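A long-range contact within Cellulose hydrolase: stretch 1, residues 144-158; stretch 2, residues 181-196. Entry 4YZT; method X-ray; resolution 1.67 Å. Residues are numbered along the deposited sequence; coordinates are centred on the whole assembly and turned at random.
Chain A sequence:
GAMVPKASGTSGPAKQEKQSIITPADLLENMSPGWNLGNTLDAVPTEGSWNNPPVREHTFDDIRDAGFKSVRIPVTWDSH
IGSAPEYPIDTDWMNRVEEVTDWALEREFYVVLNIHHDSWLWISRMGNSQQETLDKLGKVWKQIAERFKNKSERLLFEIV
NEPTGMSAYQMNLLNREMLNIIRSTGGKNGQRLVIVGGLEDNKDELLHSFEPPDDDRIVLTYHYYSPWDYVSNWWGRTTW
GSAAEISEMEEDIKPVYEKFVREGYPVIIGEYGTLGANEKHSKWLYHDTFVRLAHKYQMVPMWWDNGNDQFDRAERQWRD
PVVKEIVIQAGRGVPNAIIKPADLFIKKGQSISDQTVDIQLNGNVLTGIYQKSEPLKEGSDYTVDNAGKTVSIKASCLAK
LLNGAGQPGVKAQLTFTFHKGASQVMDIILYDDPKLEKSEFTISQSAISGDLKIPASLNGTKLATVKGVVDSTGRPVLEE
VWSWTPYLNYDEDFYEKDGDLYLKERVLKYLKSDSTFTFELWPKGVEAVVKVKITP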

# COMPACT_ATOMS: atom_id res chain seq x y z
N ILE A 144 16.30 22.14 -9.18
CA ILE A 144 14.90 21.75 -9.23
C ILE A 144 14.01 22.97 -8.98
O ILE A 144 13.05 23.20 -9.71
CB ILE A 144 14.59 20.63 -8.22
CG1 ILE A 144 15.51 19.43 -8.47
CG2 ILE A 144 13.13 20.19 -8.32
CD1 ILE A 144 15.34 18.31 -7.45
N ALA A 145 14.32 23.75 -7.95
CA ALA A 145 13.51 24.92 -7.62
C ALA A 145 13.41 25.91 -8.77
O ALA A 145 12.34 26.48 -9.04
CB ALA A 145 14.08 25.62 -6.39
N GLU A 146 14.53 26.12 -9.46
CA GLU A 146 14.58 27.09 -10.55
C GLU A 146 13.73 26.62 -11.74
O GLU A 146 12.99 27.42 -12.32
CB GLU A 146 16.02 27.33 -11.01
CG GLU A 146 16.88 28.13 -10.04
CD GLU A 146 16.63 29.62 -10.06
OE1 GLU A 146 15.83 30.10 -10.90
OE2 GLU A 146 17.25 30.33 -9.24
N ARG A 147 13.85 25.35 -12.11
CA ARG A 147 13.09 24.81 -13.23
C ARG A 147 11.58 24.93 -13.00
O ARG A 147 10.83 25.28 -13.90
CB ARG A 147 13.46 23.34 -13.49
CG ARG A 147 12.65 22.67 -14.62
CD ARG A 147 12.76 23.42 -15.96
NE ARG A 147 13.98 23.06 -16.69
CZ ARG A 147 14.03 22.18 -17.68
NH1 ARG A 147 12.92 21.58 -18.09
NH2 ARG A 147 15.18 21.91 -18.27
N PHE A 148 11.14 24.64 -11.78
CA PHE A 148 9.71 24.58 -11.47
C PHE A 148 9.20 25.83 -10.76
O PHE A 148 8.08 25.85 -10.25
CB PHE A 148 9.43 23.31 -10.64
CG PHE A 148 9.61 22.04 -11.43
CD1 PHE A 148 8.54 21.49 -12.13
CD2 PHE A 148 10.84 21.39 -11.49
CE1 PHE A 148 8.68 20.31 -12.87
CE2 PHE A 148 11.00 20.21 -12.22
CZ PHE A 148 9.91 19.67 -12.93
N LYS A 149 10.02 26.87 -10.74
CA LYS A 149 9.71 28.12 -10.04
C LYS A 149 8.35 28.75 -10.41
O LYS A 149 7.64 29.29 -9.54
CB LYS A 149 10.83 29.13 -10.30
CG LYS A 149 10.55 30.53 -9.77
CD LYS A 149 11.73 31.47 -9.97
CE LYS A 149 11.37 32.89 -9.55
NZ LYS A 149 12.53 33.84 -9.66
N ASN A 150 7.99 28.67 -11.68
CA ASN A 150 6.84 29.40 -12.21
C ASN A 150 5.58 28.57 -12.37
O ASN A 150 4.57 29.06 -12.90
CB ASN A 150 7.22 30.01 -13.56
CG ASN A 150 8.33 31.02 -13.41
OD1 ASN A 150 8.29 31.87 -12.52
ND2 ASN A 150 9.35 30.90 -14.26
N LYS A 151 5.65 27.32 -11.92
CA LYS A 151 4.49 26.44 -11.93
C LYS A 151 3.43 26.90 -10.94
O LYS A 151 3.74 27.56 -9.94
CB LYS A 151 4.92 25.01 -11.61
CG LYS A 151 5.97 24.45 -12.57
CD LYS A 151 5.43 24.35 -14.01
CE LYS A 151 6.53 23.81 -14.95
NZ LYS A 151 6.09 23.72 -16.38
N SER A 152 2.18 26.53 -11.18
CA SER A 152 1.10 27.00 -10.31
C SER A 152 1.28 26.48 -8.88
O SER A 152 2.08 25.55 -8.61
CB SER A 152 -0.26 26.57 -10.85
OG SER A 152 -0.78 25.43 -10.18
N GLU A 153 0.52 27.09 -7.97
CA GLU A 153 0.59 26.79 -6.54
C GLU A 153 0.07 25.39 -6.21
O GLU A 153 0.15 24.96 -5.05
CB GLU A 153 -0.21 27.84 -5.76
CG GLU A 153 -1.71 27.81 -6.08
CD GLU A 153 -2.48 29.04 -5.59
OE1 GLU A 153 -2.56 29.26 -4.36
OE2 GLU A 153 -3.00 29.79 -6.44
N ARG A 154 -0.47 24.69 -7.20
CA ARG A 154 -0.89 23.30 -6.99
C ARG A 154 0.31 22.36 -7.02
O ARG A 154 0.18 21.17 -6.72
CB ARG A 154 -1.93 22.87 -8.03
CG ARG A 154 -3.26 23.60 -7.86
CD ARG A 154 -4.43 22.96 -8.59
NE ARG A 154 -5.65 23.72 -8.26
CZ ARG A 154 -6.89 23.24 -8.25
NH1 ARG A 154 -7.14 21.97 -8.57
NH2 ARG A 154 -7.89 24.04 -7.93
N LEU A 155 1.49 22.88 -7.33
CA LEU A 155 2.69 22.05 -7.23
C LEU A 155 3.39 22.32 -5.90
O LEU A 155 3.71 23.47 -5.56
CB LEU A 155 3.64 22.29 -8.41
CG LEU A 155 4.99 21.53 -8.38
CD1 LEU A 155 4.82 20.01 -8.47
CD2 LEU A 155 5.90 22.04 -9.49
N LEU A 156 3.61 21.24 -5.15
CA LEU A 156 4.28 21.26 -3.85
C LEU A 156 5.67 20.63 -3.99
O LEU A 156 5.85 19.71 -4.79
CB LEU A 156 3.47 20.50 -2.79
CG LEU A 156 2.09 21.02 -2.35
CD1 LEU A 156 1.01 20.63 -3.35
CD2 LEU A 156 1.72 20.49 -0.97
N PHE A 157 6.64 21.12 -3.23
CA PHE A 157 7.96 20.47 -3.18
C PHE A 157 8.11 19.69 -1.88
O PHE A 157 7.85 20.23 -0.80
CB PHE A 157 9.11 21.49 -3.25
CG PHE A 157 9.22 22.26 -4.54
CD1 PHE A 157 8.63 21.82 -5.70
CD2 PHE A 157 9.94 23.45 -4.57
CE1 PHE A 157 8.75 22.57 -6.89
CE2 PHE A 157 10.06 24.20 -5.74
CZ PHE A 157 9.47 23.75 -6.90
N GLU A 158 8.56 18.45 -1.97
CA GLU A 158 8.92 17.65 -0.80
C GLU A 158 10.45 17.46 -0.75
O GLU A 158 11.03 16.85 -1.64
CB GLU A 158 8.21 16.30 -0.80
CG GLU A 158 8.65 15.39 0.35
CD GLU A 158 8.04 14.00 0.27
OE1 GLU A 158 7.43 13.67 -0.78
OE2 GLU A 158 8.18 13.23 1.24
N ILE A 181 17.16 27.77 0.32
CA ILE A 181 17.50 27.76 -1.10
C ILE A 181 16.25 27.92 -1.98
O ILE A 181 16.24 28.73 -2.90
CB ILE A 181 18.25 26.47 -1.46
CG1 ILE A 181 19.72 26.60 -1.04
CG2 ILE A 181 18.12 26.15 -2.95
CD1 ILE A 181 20.41 25.29 -0.93
N ILE A 182 15.20 27.17 -1.66
CA ILE A 182 13.95 27.28 -2.41
C ILE A 182 13.36 28.70 -2.31
O ILE A 182 13.03 29.32 -3.32
CB ILE A 182 12.93 26.23 -1.92
CG1 ILE A 182 13.39 24.84 -2.36
CG2 ILE A 182 11.55 26.53 -2.47
CD1 ILE A 182 12.68 23.65 -1.70
N ARG A 183 13.25 29.20 -1.09
CA ARG A 183 12.72 30.55 -0.88
C ARG A 183 13.55 31.60 -1.62
O ARG A 183 13.01 32.53 -2.22
CB ARG A 183 12.66 30.88 0.60
CG ARG A 183 11.67 30.01 1.38
CD ARG A 183 10.25 30.14 0.83
NE ARG A 183 9.31 29.36 1.63
CZ ARG A 183 8.39 28.54 1.13
NH1 ARG A 183 8.24 28.40 -0.19
NH2 ARG A 183 7.60 27.87 1.97
N SER A 184 14.86 31.43 -1.60
CA SER A 184 15.75 32.42 -2.21
C SER A 184 15.59 32.55 -3.73
O SER A 184 15.92 33.58 -4.29
CB SER A 184 17.20 32.11 -1.87
OG SER A 184 17.49 32.51 -0.55
N THR A 185 15.09 31.52 -4.40
CA THR A 185 14.88 31.64 -5.84
C THR A 185 13.76 32.63 -6.15
O THR A 185 13.65 33.12 -7.28
CB THR A 185 14.57 30.28 -6.50
OG1 THR A 185 13.40 29.70 -5.91
CG2 THR A 185 15.75 29.33 -6.33
N GLY A 186 12.93 32.93 -5.16
CA GLY A 186 11.91 33.97 -5.29
C GLY A 186 10.72 33.65 -6.18
O GLY A 186 10.45 32.49 -6.49
N GLY A 187 10.01 34.69 -6.61
CA GLY A 187 8.79 34.49 -7.39
C GLY A 187 7.79 33.61 -6.65
O GLY A 187 7.61 33.77 -5.44
N LYS A 188 7.15 32.68 -7.35
CA LYS A 188 6.16 31.81 -6.71
C LYS A 188 6.79 30.83 -5.70
O LYS A 188 6.09 30.31 -4.83
CB LYS A 188 5.36 31.03 -7.76
CG LYS A 188 4.44 31.93 -8.59
CD LYS A 188 3.58 31.13 -9.58
CE LYS A 188 2.53 30.27 -8.87
NZ LYS A 188 1.28 31.03 -8.55
N ASN A 189 8.10 30.59 -5.80
CA ASN A 189 8.79 29.75 -4.82
C ASN A 189 8.85 30.44 -3.46
O ASN A 189 9.16 29.82 -2.45
CB ASN A 189 10.19 29.39 -5.30
CG ASN A 189 10.19 28.28 -6.33
OD1 ASN A 189 9.15 27.68 -6.58
ND2 ASN A 189 11.35 27.99 -6.91
N GLY A 190 8.56 31.74 -3.44
CA GLY A 190 8.49 32.48 -2.19
C GLY A 190 7.34 32.00 -1.33
O GLY A 190 7.42 32.04 -0.10
N GLN A 191 6.27 31.54 -1.97
CA GLN A 191 5.09 31.11 -1.23
C GLN A 191 4.71 29.66 -1.46
O GLN A 191 3.72 29.17 -0.89
CB GLN A 191 3.90 32.01 -1.59
CG GLN A 191 4.11 33.48 -1.24
CD GLN A 191 4.23 33.68 0.26
OE1 GLN A 191 3.49 33.09 1.05
NE2 GLN A 191 5.18 34.53 0.66
N ARG A 192 5.47 28.95 -2.28
CA ARG A 192 5.12 27.56 -2.60
C ARG A 192 5.11 26.70 -1.33
O ARG A 192 5.94 26.89 -0.44
CB ARG A 192 6.09 26.98 -3.63
CG ARG A 192 5.66 25.61 -4.15
CD ARG A 192 6.54 25.13 -5.29
NE ARG A 192 6.66 26.13 -6.33
CZ ARG A 192 5.72 26.40 -7.23
NH1 ARG A 192 4.57 25.74 -7.23
NH2 ARG A 192 5.93 27.35 -8.13
N LEU A 193 4.14 25.80 -1.23
CA LEU A 193 4.11 24.87 -0.11
C LEU A 193 5.30 23.92 -0.19
O LEU A 193 5.56 23.32 -1.23
CB LEU A 193 2.79 24.10 -0.07
CG LEU A 193 1.57 24.97 0.26
CD1 LEU A 193 0.29 24.15 0.18
CD2 LEU A 193 1.71 25.62 1.64
N VAL A 194 6.05 23.81 0.91
CA VAL A 194 7.21 22.94 0.97
C VAL A 194 7.01 21.91 2.08
O VAL A 194 6.67 22.26 3.22
CB VAL A 194 8.52 23.75 1.21
CG1 VAL A 194 9.71 22.81 1.38
CG2 VAL A 194 8.75 24.72 0.07
N ILE A 195 7.20 20.63 1.75
CA ILE A 195 6.89 19.54 2.66
C ILE A 195 8.13 19.01 3.36
O ILE A 195 9.07 18.57 2.70
CB ILE A 195 6.20 18.38 1.91
CG1 ILE A 195 4.96 18.89 1.16
CG2 ILE A 195 5.81 17.26 2.88
CD1 ILE A 195 4.54 17.97 -0.00
N VAL A 196 8.11 19.03 4.69
CA VAL A 196 9.25 18.58 5.50
C VAL A 196 8.81 17.57 6.55
O VAL A 196 7.65 17.54 6.96
CB VAL A 196 9.94 19.77 6.22
CG1 VAL A 196 10.72 20.62 5.23
CG2 VAL A 196 8.92 20.63 6.98
O HOH W 1 15.29 32.55 -9.64
O HOH W 2 7.39 32.76 -10.12
O HOH W 3 2.46 25.00 -3.52
O HOH W 4 -1.01 29.40 -8.71

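Three residues, Arg192, Phe157 and Lys149, cover the most surface in this contact, which buries 997 Å² in all.

Arg192 points toward stretch 1 and is buried. Its guanidinium sits in a pocket of backbone carbonyls where the chain turns twice between helix and strand. NH2 donates to Lys149 O at 2.9 Å and to Lys151 O at 2.8 Å. NH1 donates to Ser152 O and to Leu155 O, both at 2.9 Å. All four oxygens lie near the guanidinium plane, where its N-H bonds point. Arginine suits this place because one flat, charged group can serve several acceptors at once. The remaining nitrogen, Arg192 NE, donates to Asn189 OD1 at 2.9 Å, which ties the head group back to its own stretch.

The aliphatic part of Arg192 is used as well. Its CD lies over one face of the Phe157 ring, 3.5 Å from the ring centroid and almost on the ring normal. The end of the Phe157 side chain comes nearer to stretch 2. Phe157 CD2 also meets Ile182 CD1 at 4.0 Å. The ring thus fills the space between strand and helix with apolar surface.

The backbone of Phe157 joins the strands. Its N donates to Leu193 O at 3.2 Å, and its O accepts from Ile195 N at 2.7 Å. Phe157 pairs with Val194 and Glu158 with Ile195, in parallel register. The Glu158 and Ile195 side chains share the sheet face opposite Phe157 and Val194. Beside them, Leu156 CD2 packs 3.9 Å from Ile195 CD1.

Lys149 is fully extended, with all four chi angles t. This carries NZ to Thr185 O, to which it donates at 2.7 Å. The chain passes close to Gly187. A CB on Gly187 would lie 2.6 Å from Lys149 CE, a clash, so the absence of a side chain leaves room for the lysine. The positive phi of Gly187 also favours glycine.

Asn189 links the helix of stretch 1 to this network. Its ND2 donates to Ala145 O at 2.8 Å and to Thr185 OG1 at 2.9 Å, while its OD1 receives Arg192 NE. The amide offers both donor and acceptor in one buried side chain. The small Ala145 points toward stretch 2, with its CB 4.2 Å from Ile182 CG1.

Water completes the contact. Water 3 donates to Glu153 O and Leu155 O and accepts from Leu193 N. Water 4 links Lys188 NZ to Glu153, two residues that are exposed.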